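Local coordinates for protein acyl-CoA dehydrogenase (Slackia heliotrinireducens, PDB 4RM7) that is of unknown specific function but belongs to the acyl-CoA dehydrogenase family, with helical N- and C-terminal domains and a beta-rich middle domain, at residues 195-200 and 218-223; 154-159 and 214-219; 167-172 and 190-195. One frame throughout, in Å; residues are numbered along the deposited sequence.

Interaction 1. Residues 195-200 and 218-223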
loop_
_atom_site.group_PDB
_atom_site.type_symbol
_atom_site.label_atom_id
_atom_site.label_comp_id
_atom_site.label_asym_id
_atom_site.label_seq_id
_atom_site.Cartn_x
_atom_site.Cartn_y
_atom_site.Cartn_z
ATOM N N ALA A 195 -19.814 47.193 6.091
ATOM C CA ALA A 195 -18.770 47.584 5.154
ATOM C C ALA A 195 -17.450 46.923 5.519
ATOM O O ALA A 195 -17.180 46.683 6.696
ATOM C CB ALA A 195 -18.622 49.087 5.122
ATOM N N GLY A 196 -16.643 46.599 4.508
ATOM C CA GLY A 196 -15.331 46.009 4.743
ATOM C C GLY A 196 -15.274 44.498 4.674
ATOM O O GLY A 196 -14.234 43.893 4.983
ATOM N N ILE A 197 -16.378 43.869 4.277
ATOM C CA ILE A 197 -16.386 42.408 4.123
ATOM C C ILE A 197 -16.210 42.019 2.656
ATOM O O ILE A 197 -16.984 42.431 1.807
ATOM C CB ILE A 197 -17.679 41.803 4.671
ATOM C CG1 ILE A 197 -17.805 42.128 6.162
ATOM C CG2 ILE A 197 -17.697 40.300 4.448
ATOM C CD1 ILE A 197 -19.052 41.592 6.800
ATOM N N TYR A 198 -15.180 41.240 2.355
ATOM C CA TYR A 198 -14.908 40.842 0.975
ATOM C C TYR A 198 -14.921 39.321 0.817
ATOM O O TYR A 198 -14.185 38.602 1.498
ATOM C CB TYR A 198 -13.563 41.423 0.511
ATOM C CG TYR A 198 -13.527 42.924 0.618
ATOM C CD1 TYR A 198 -13.783 43.729 -0.487
ATOM C CD2 TYR A 198 -13.266 43.541 1.836
ATOM C CE1 TYR A 198 -13.762 45.113 -0.378
ATOM C CE2 TYR A 198 -13.257 44.913 1.961
ATOM C CZ TYR A 198 -13.506 45.695 0.856
ATOM O OH TYR A 198 -13.487 47.058 0.994
ATOM N N ALA A 199 -15.754 38.821 -0.085
ATOM C CA ALA A 199 -15.793 37.381 -0.290
ATOM C C ALA A 199 -15.174 36.981 -1.628
ATOM O O ALA A 199 -15.424 37.587 -2.665
ATOM C CB ALA A 199 -17.207 36.870 -0.181
ATOM N N TYR A 200 -14.347 35.947 -1.588
ATOM C CA TYR A 200 -13.702 35.453 -2.780
ATOM C C TYR A 200 -14.031 33.972 -2.950
ATOM O O TYR A 200 -13.505 33.121 -2.233
ATOM C CB TYR A 200 -12.200 35.684 -2.695
ATOM C CG TYR A 200 -11.828 37.134 -2.484
ATOM C CD1 TYR A 200 -11.672 37.985 -3.563
ATOM C CD2 TYR A 200 -11.629 37.653 -1.206
ATOM C CE1 TYR A 200 -11.329 39.308 -3.390
ATOM C CE2 TYR A 200 -11.287 38.985 -1.019
ATOM C CZ TYR A 200 -11.132 39.803 -2.122
ATOM O OH TYR A 200 -10.793 41.131 -1.981
ATOM N N ASP A 218 -11.940 43.695 6.597
ATOM C CA ASP A 218 -11.049 44.854 6.571
ATOM C C ASP A 218 -11.662 46.001 7.369
ATOM O O ASP A 218 -12.553 46.691 6.873
ATOM C CB ASP A 218 -10.770 45.286 5.121
ATOM C CG ASP A 218 -10.047 46.621 5.029
ATOM O OD1 ASP A 218 -9.225 46.932 5.920
ATOM O OD2 ASP A 218 -10.303 47.365 4.056
ATOM N N ASN A 219 -11.168 46.195 8.594
ATOM C CA ASN A 219 -11.726 47.156 9.560
ATOM C C ASN A 219 -13.245 47.194 9.583
ATOM O O ASN A 219 -13.839 48.207 9.262
ATOM C CB ASN A 219 -11.203 48.572 9.297
ATOM C CG ASN A 219 -9.734 48.718 9.622
ATOM O OD1 ASN A 219 -9.293 48.341 10.702
ATOM N ND2 ASN A 219 -8.961 49.250 8.677
ATOM N N VAL A 220 -13.877 46.089 9.949
ATOM C CA VAL A 220 -15.329 46.057 9.968
ATOM C C VAL A 220 -15.870 46.460 11.330
ATOM O O VAL A 220 -15.493 45.887 12.351
ATOM C CB VAL A 220 -15.854 44.675 9.593
ATOM C CG1 VAL A 220 -17.370 44.668 9.643
ATOM C CG2 VAL A 220 -15.357 44.304 8.212
ATOM N N GLU A 221 -16.734 47.469 11.339
ATOM C CA GLU A 221 -17.373 47.919 12.570
ATOM C C GLU A 221 -18.357 46.876 13.066
ATOM O O GLU A 221 -19.320 46.532 12.374
ATOM C CB GLU A 221 -18.106 49.237 12.359
ATOM C CG GLU A 221 -17.223 50.370 11.906
ATOM C CD GLU A 221 -17.676 51.712 12.445
ATOM O OE1 GLU A 221 -18.744 51.786 13.105
ATOM O OE2 GLU A 221 -16.944 52.691 12.215
ATOM N N VAL A 222 -18.121 46.376 14.271
ATOM C CA VAL A 222 -19.028 45.396 14.843
ATOM C C VAL A 222 -19.693 45.962 16.092
ATOM O O VAL A 222 -19.049 46.612 16.912
ATOM C CB VAL A 222 -18.293 44.065 15.159
ATOM C CG1 VAL A 222 -17.804 43.422 13.867
ATOM C CG2 VAL A 222 -17.131 44.286 16.114
ATOM N N LYS A 223 -20.997 45.743 16.218
ATOM C CA LYS A 223 -21.724 46.225 17.390
ATOM C C LYS A 223 -21.625 45.214 18.539
ATOM O O LYS A 223 -21.413 44.026 18.314
ATOM C CB LYS A 223 -23.187 46.512 17.026
ATOM C CG LYS A 223 -23.366 47.792 16.218
ATOM C CD LYS A 223 -24.817 48.010 15.778
ATOM C CE LYS A 223 -24.973 49.238 14.860
ATOM N NZ LYS A 223 -24.361 49.054 13.486
#
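The amide of Asp218 donates its N-H to the carbonyl oxygen of Gly196 in a nearly straight bond, with N to O 2.8 Å and 172° at the hydrogen. This is the one hydrogen bond between the two segments. A weaker link runs back from the same pair: the Gly196 CA-H faces Asp218 O, with CA to O 3.6 Å. Glycine suits this position twice over. It takes a positive phi of 96°, and having no side chain it lets the backbone of Asp218 lie directly against it.

Val220 supplies the apolar half. Its CG2 sits beside the backbone N, anti to the carbonyl carbon, and lies over two carbonyl oxygens of the other segment, 3.4 Å from Ala195 O and equally far from Gly196 O. The same methyl reaches CG1 of Ile197 at 3.9 Å, the two branched side chains crossing at about a right angle; Ile197 also packs on Val215 and Phe217, so this is the inner side of the contact. On the outer side, CE2 of the Tyr198 ring meets CB of Asp218 at 4.0 Å. The ring and the carboxylate are turned 35° apart, and Tyr198 also makes a cation-pi contact with Arg216. Between Asp218 and Val220 the chain turns a corner at Asn219, whose positive phi and psi asparagine tolerates well.

One short backbone bond, a glycine entering the strand and a corner leaving its partner together form the open end of an antiparallel beta hairpin, strands 197-202 and 212-221, in the middle beta domain of the acyl-CoA dehydrogenase fold.

Interaction 2. Residues 154-159 and 214-219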
loop_
_atom_site.group_PDB
_atom_site.type_symbol
_atom_site.label_atom_id
_atom_site.label_comp_id
_atom_site.label_asym_id
_atom_site.label_seq_id
_atom_site.Cartn_x
_atom_site.Cartn_y
_atom_site.Cartn_z
ATOM N N ASN A 154 -10.686 42.641 12.243
ATOM C CA ASN A 154 -9.707 42.405 11.187
ATOM C C ASN A 154 -9.237 40.966 11.204
ATOM O O ASN A 154 -8.853 40.438 12.248
ATOM C CB ASN A 154 -8.506 43.335 11.326
ATOM C CG ASN A 154 -8.812 44.750 10.898
ATOM O OD1 ASN A 154 -8.944 45.039 9.698
ATOM N ND2 ASN A 154 -8.920 45.653 11.875
ATOM N N GLY A 155 -9.271 40.337 10.036
ATOM C CA GLY A 155 -8.914 38.942 9.904
ATOM C C GLY A 155 -9.367 38.394 8.567
ATOM O O GLY A 155 -10.015 39.090 7.788
ATOM N N THR A 156 -9.015 37.140 8.307
ATOM C CA THR A 156 -9.343 36.465 7.064
ATOM C C THR A 156 -9.774 35.044 7.369
ATOM O O THR A 156 -9.041 34.281 8.001
ATOM C CB THR A 156 -8.158 36.428 6.089
ATOM O OG1 THR A 156 -7.954 37.726 5.538
ATOM C CG2 THR A 156 -8.438 35.469 4.943
ATOM N N LYS A 157 -10.972 34.689 6.930
ATOM C CA LYS A 157 -11.472 33.357 7.168
ATOM C C LYS A 157 -11.459 32.588 5.869
ATOM O O LYS A 157 -11.706 33.140 4.801
ATOM C CB LYS A 157 -12.868 33.404 7.779
ATOM C CG LYS A 157 -12.892 34.006 9.155
ATOM C CD LYS A 157 -12.045 33.222 10.151
ATOM C CE LYS A 157 -12.258 33.763 11.554
ATOM N NZ LYS A 157 -11.508 33.022 12.616
HETATM N N MSE A 158 -11.149 31.305 5.982
HETATM C CA MSE A 158 -10.904 30.438 4.840
HETATM C C MSE A 158 -11.940 29.333 4.809
HETATM O O MSE A 158 -12.488 28.968 5.847
HETATM C CB MSE A 158 -9.498 29.860 4.938
HETATM C CG MSE A 158 -8.904 29.380 3.640
HETATM SE SE MSE A 158 -7.027 29.888 3.537
HETATM C CE MSE A 158 -7.284 31.823 3.571
ATOM N N PHE A 159 -12.220 28.815 3.624
ATOM C CA PHE A 159 -13.135 27.682 3.469
ATOM C C PHE A 159 -14.493 27.950 4.132
ATOM O O PHE A 159 -15.013 27.114 4.860
ATOM C CB PHE A 159 -12.500 26.407 4.044
ATOM C CG PHE A 159 -11.079 26.164 3.580
ATOM C CD1 PHE A 159 -10.778 26.075 2.229
ATOM C CD2 PHE A 159 -10.046 26.009 4.498
ATOM C CE1 PHE A 159 -9.460 25.841 1.795
ATOM C CE2 PHE A 159 -8.730 25.779 4.074
ATOM C CZ PHE A 159 -8.440 25.691 2.726
ATOM N N THR A 214 -13.190 32.398 0.584
ATOM C CA THR A 214 -12.320 33.121 1.497
ATOM C C THR A 214 -12.992 34.455 1.788
ATOM O O THR A 214 -13.444 35.143 0.869
ATOM C CB THR A 214 -10.910 33.350 0.906
ATOM O OG1 THR A 214 -10.296 32.092 0.600
ATOM C CG2 THR A 214 -10.032 34.104 1.883
ATOM N N VAL A 215 -13.078 34.817 3.060
ATOM C CA VAL A 215 -13.704 36.075 3.431
ATOM C C VAL A 215 -12.742 36.936 4.225
ATOM O O VAL A 215 -12.249 36.521 5.273
ATOM C CB VAL A 215 -14.989 35.853 4.258
ATOM C CG1 VAL A 215 -15.605 37.178 4.610
ATOM C CG2 VAL A 215 -15.981 35.002 3.485
ATOM N N ARG A 216 -12.476 38.138 3.729
ATOM C CA ARG A 216 -11.602 39.067 4.427
ATOM C C ARG A 216 -12.437 40.117 5.143
ATOM O O ARG A 216 -13.377 40.686 4.577
ATOM C CB ARG A 216 -10.628 39.737 3.453
ATOM C CG ARG A 216 -9.444 40.477 4.108
ATOM C CD ARG A 216 -9.059 41.754 3.337
ATOM N NE ARG A 216 -9.464 41.695 1.929
ATOM C CZ ARG A 216 -9.558 42.746 1.109
ATOM N NH1 ARG A 216 -9.271 43.979 1.524
ATOM N NH2 ARG A 216 -9.944 42.560 -0.146
ATOM N N PHE A 217 -12.089 40.367 6.400
ATOM C CA PHE A 217 -12.675 41.453 7.162
ATOM C C PHE A 217 -11.647 42.585 7.268
ATOM O O PHE A 217 -10.598 42.440 7.910
ATOM C CB PHE A 217 -13.115 40.954 8.535
ATOM C CG PHE A 217 -14.111 39.831 8.473
ATOM C CD1 PHE A 217 -15.471 40.080 8.641
ATOM C CD2 PHE A 217 -13.689 38.518 8.236
ATOM C CE1 PHE A 217 -16.399 39.039 8.569
ATOM C CE2 PHE A 217 -14.611 37.467 8.161
ATOM C CZ PHE A 217 -15.972 37.729 8.323
ATOM N N ASP A 218 -11.940 43.695 6.597
ATOM C CA ASP A 218 -11.049 44.854 6.571
ATOM C C ASP A 218 -11.662 46.001 7.369
ATOM O O ASP A 218 -12.553 46.691 6.873
ATOM C CB ASP A 218 -10.770 45.286 5.121
ATOM C CG ASP A 218 -10.047 46.621 5.029
ATOM O OD1 ASP A 218 -9.225 46.932 5.920
ATOM O OD2 ASP A 218 -10.303 47.365 4.056
ATOM N N ASN A 219 -11.168 46.195 8.594
ATOM C CA ASN A 219 -11.726 47.156 9.560
ATOM C C ASN A 219 -13.245 47.194 9.583
ATOM O O ASN A 219 -13.839 48.207 9.262
ATOM C CB ASN A 219 -11.203 48.572 9.297
ATOM C CG ASN A 219 -9.734 48.718 9.622
ATOM O OD1 ASN A 219 -9.293 48.341 10.702
ATOM N ND2 ASN A 219 -8.961 49.250 8.677
#
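Asn154, Phe217 and Thr214 bury the most surface where strands 154-158 and 214-218 run antiparallel in the sheet of the middle domain, their axes 4.7 Å apart and 174° from one N-to-C direction to the other. Four backbone hydrogen bonds join them, two in the pair of Gly155 with Phe217 and two in the pair of Lys157 with Val215.

Phe217 turns its ring to the same face as Lys157 and Val215. Its chi1 of -58° puts CG beside the backbone N. In the ring, CD2 lies 3.7 Å from Gly155 O, which is in the ring plane at its edge. Lysine suits its place by combining an apolar stem with a long reach: CG of Lys157 meets CE2 of the ring obliquely, and the rest of the chain leads away to NZ, which forms a salt bridge with Glu130 and hydrogen bonds with Ser172 OG and Ile128 O.

Thr214 uses its two branches differently. CG2 packs 3.7 Å from CG2 of Thr156 and 4.0 Å from CE of Met158, a selenomethionine that also touches Arg344 of the second subunit, while OG1 is hydrogen-bonded to OE2 of Glu202. On the same face as Thr156, Arg216 lays its CG against the OG1 of that threonine.

At the other end, two asparagines meet with their amide planes almost perpendicular. A primary amide can accept and donate at once, which suits Asn154: its OD1 accepts the backbone N of Asn219 at 2.7 Å, and its ND2 donates to Asn219 OD1 at 3.0 Å. The accepting OD1 lies only 4° out of the Asn154 amide plane, although ND2 stands well above the carbonyl plane of Asn219.

Interaction 3. Residues 167-172 and 190-195; sequences PALLVS and VPRSAA
Leu169 and Arg192 meet through their torsions: in Leu169, chi1 of -63° sets CG beside the backbone N and chi2 carries CD1 onward, and in Arg192, chi1 of 177° sends CG anti to the backbone N before a bend at chi2 (81°) swings CD round. CD1 of Leu169 lies 4.1 Å from CD of Arg192, the two side chains crossing obliquely. An arginine fits here because its methylene stem can lie on apolar neighbours while the guanidinium travels on: NH1 bonds the carbonyl of Glu164, NE makes a weak bond to that of Gly163, the stem also packs on Ile197, and the guanidinium end reaches Ala199.

The backbones are joined by hydrogen bonds. Leu169 and Val190 form an antiparallel hydrogen-bonded pair, with Leu169 N donating to Val190 O at 2.7 Å and Val190 N to Leu169 O at 2.8 Å. Val190 O is also approached by the CA-H of Ala168, CA to O 3.3 Å. Ala168 faces Pro191 in a non-hydrogen-bonded pair, a position in which the proline's lack of an N-H costs no bond between these strands, and the small methyl of Ala168 lies beside Val190 O.

These residues belong to the beta hairpin of strands 168-175 and 184-191 in the middle domain of the acyl-CoA dehydrogenase fold, at the end away from its connecting loop. Beta-branched valines suit the extended backbone. CG2 of Val190 lies 4.3 Å from CG2 of Val171, a loose apolar contact, on the face where Leu169 and Val171 pack on Phe217.

Past the pairing, a type I turn from Pro191 to Ala194 redirects the chain, closed by Ala194 N to Pro191 O. Just as the turn begins, Arg192 N donates to Pro167 O at 2.9 Å, while CB of Arg192 rests against the same oxygen.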
loop_
_atom_site.group_PDB
_atom_site.type_symbol
_atom_site.label_atom_id
_atom_site.label_comp_id
_atom_site.label_asym_id
_atom_site.label_seq_id
_atom_site.Cartn_x
_atom_site.Cartn_y
_atom_site.Cartn_z
ATOM N N PRO A 167 -26.309 35.665 4.256
ATOM C CA PRO A 167 -26.767 36.934 4.828
ATOM C C PRO A 167 -25.927 37.392 6.013
ATOM O O PRO A 167 -25.818 38.580 6.273
ATOM C CB PRO A 167 -28.194 36.618 5.277
ATOM C CG PRO A 167 -28.625 35.521 4.395
ATOM C CD PRO A 167 -27.408 34.693 4.133
ATOM N N ALA A 168 -25.327 36.454 6.722
ATOM C CA ALA A 168 -24.571 36.794 7.910
ATOM C C ALA A 168 -23.433 35.798 8.142
ATOM O O ALA A 168 -23.498 34.640 7.718
ATOM C CB ALA A 168 -25.484 36.839 9.104
ATOM N N LEU A 169 -22.396 36.261 8.827
ATOM C CA LEU A 169 -21.218 35.453 9.072
ATOM C C LEU A 169 -20.995 35.262 10.562
ATOM O O LEU A 169 -20.813 36.228 11.303
ATOM C CB LEU A 169 -20.003 36.110 8.431
ATOM C CG LEU A 169 -20.123 36.190 6.916
ATOM C CD1 LEU A 169 -19.085 37.134 6.337
ATOM C CD2 LEU A 169 -19.940 34.812 6.343
ATOM N N LEU A 170 -21.035 34.011 11.006
ATOM C CA LEU A 170 -20.727 33.697 12.386
ATOM C C LEU A 170 -19.214 33.521 12.517
ATOM O O LEU A 170 -18.647 32.507 12.107
ATOM C CB LEU A 170 -21.483 32.452 12.842
ATOM C CG LEU A 170 -21.235 32.052 14.307
ATOM C CD1 LEU A 170 -21.419 33.237 15.248
ATOM C CD2 LEU A 170 -22.137 30.915 14.727
ATOM N N VAL A 171 -18.569 34.521 13.099
ATOM C CA VAL A 171 -17.120 34.644 13.043
ATOM C C VAL A 171 -16.451 34.449 14.386
ATOM O O VAL A 171 -16.841 35.055 15.381
ATOM C CB VAL A 171 -16.697 36.021 12.502
ATOM C CG1 VAL A 171 -15.224 36.034 12.202
ATOM C CG2 VAL A 171 -17.474 36.337 11.247
ATOM N N SER A 172 -15.433 33.594 14.390
ATOM C CA SER A 172 -14.613 33.354 15.557
ATOM C C SER A 172 -13.472 34.364 15.572
ATOM O O SER A 172 -12.826 34.575 14.547
ATOM C CB SER A 172 -14.074 31.935 15.538
ATOM O OG SER A 172 -13.099 31.813 14.524
ATOM N N VAL A 190 -21.985 38.565 12.347
ATOM C CA VAL A 190 -21.805 39.792 11.580
ATOM C C VAL A 190 -22.639 39.817 10.314
ATOM O O VAL A 190 -22.523 38.928 9.476
ATOM C CB VAL A 190 -20.328 39.979 11.204
ATOM C CG1 VAL A 190 -20.116 41.284 10.445
ATOM C CG2 VAL A 190 -19.459 39.923 12.448
ATOM N N PRO A 191 -23.494 40.841 10.170
ATOM C CA PRO A 191 -24.265 41.059 8.936
ATOM C C PRO A 191 -23.338 41.209 7.740
ATOM O O PRO A 191 -22.341 41.923 7.841
ATOM C CB PRO A 191 -25.014 42.371 9.204
ATOM C CG PRO A 191 -25.024 42.517 10.689
ATOM C CD PRO A 191 -23.762 41.872 11.186
ATOM N N ARG A 192 -23.664 40.560 6.628
ATOM C CA ARG A 192 -22.815 40.574 5.442
ATOM C C ARG A 192 -22.790 41.976 4.826
ATOM O O ARG A 192 -21.934 42.295 3.997
ATOM C CB ARG A 192 -23.312 39.526 4.432
ATOM C CG ARG A 192 -22.564 39.464 3.108
ATOM C CD ARG A 192 -21.256 38.661 3.185
ATOM N NE ARG A 192 -20.792 38.251 1.854
ATOM C CZ ARG A 192 -20.258 39.082 0.956
ATOM N NH1 ARG A 192 -19.876 38.622 -0.225
ATOM N NH2 ARG A 192 -20.111 40.376 1.225
ATOM N N SER A 193 -23.724 42.815 5.263
ATOM C CA SER A 193 -23.879 44.170 4.747
ATOM C C SER A 193 -22.961 45.191 5.427
ATOM O O SER A 193 -22.836 46.322 4.962
ATOM C CB SER A 193 -25.331 44.615 4.903
ATOM O OG SER A 193 -25.677 44.734 6.275
ATOM N N ALA A 194 -22.344 44.805 6.540
ATOM C CA ALA A 194 -21.326 45.629 7.181
ATOM C C ALA A 194 -20.190 45.927 6.208
ATOM O O ALA A 194 -19.662 45.017 5.566
ATOM C CB ALA A 194 -20.788 44.936 8.419
ATOM N N ALA A 195 -19.814 47.193 6.091
ATOM C CA ALA A 195 -18.770 47.584 5.154
ATOM C C ALA A 195 -17.450 46.923 5.519
ATOM O O ALA A 195 -17.180 46.683 6.696
ATOM C CB ALA A 195 -18.622 49.087 5.122
#

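How the interactions relate
All three contacts lie in one mixed beta sheet of the middle domain, on the same side of the chain's centre. The centre of interaction 1 is about 8 Å from those of interactions 2 and 3, which are about 11 Å apart. Interactions 1 and 2 share strand 212-221, which pairs with 197-202 in one and with 151-161 in the other; backbone bonds of Tyr198 with Arg216 and Tyr200 with Thr214 tie them together. Along the chain, interaction 3 closes before interaction 1 opens, the two sharing Ala195, and it is nested inside the loop closed by interaction 2. Val220 on Ala194 links interactions 1 and 3, and Phe217 links 2 and 3.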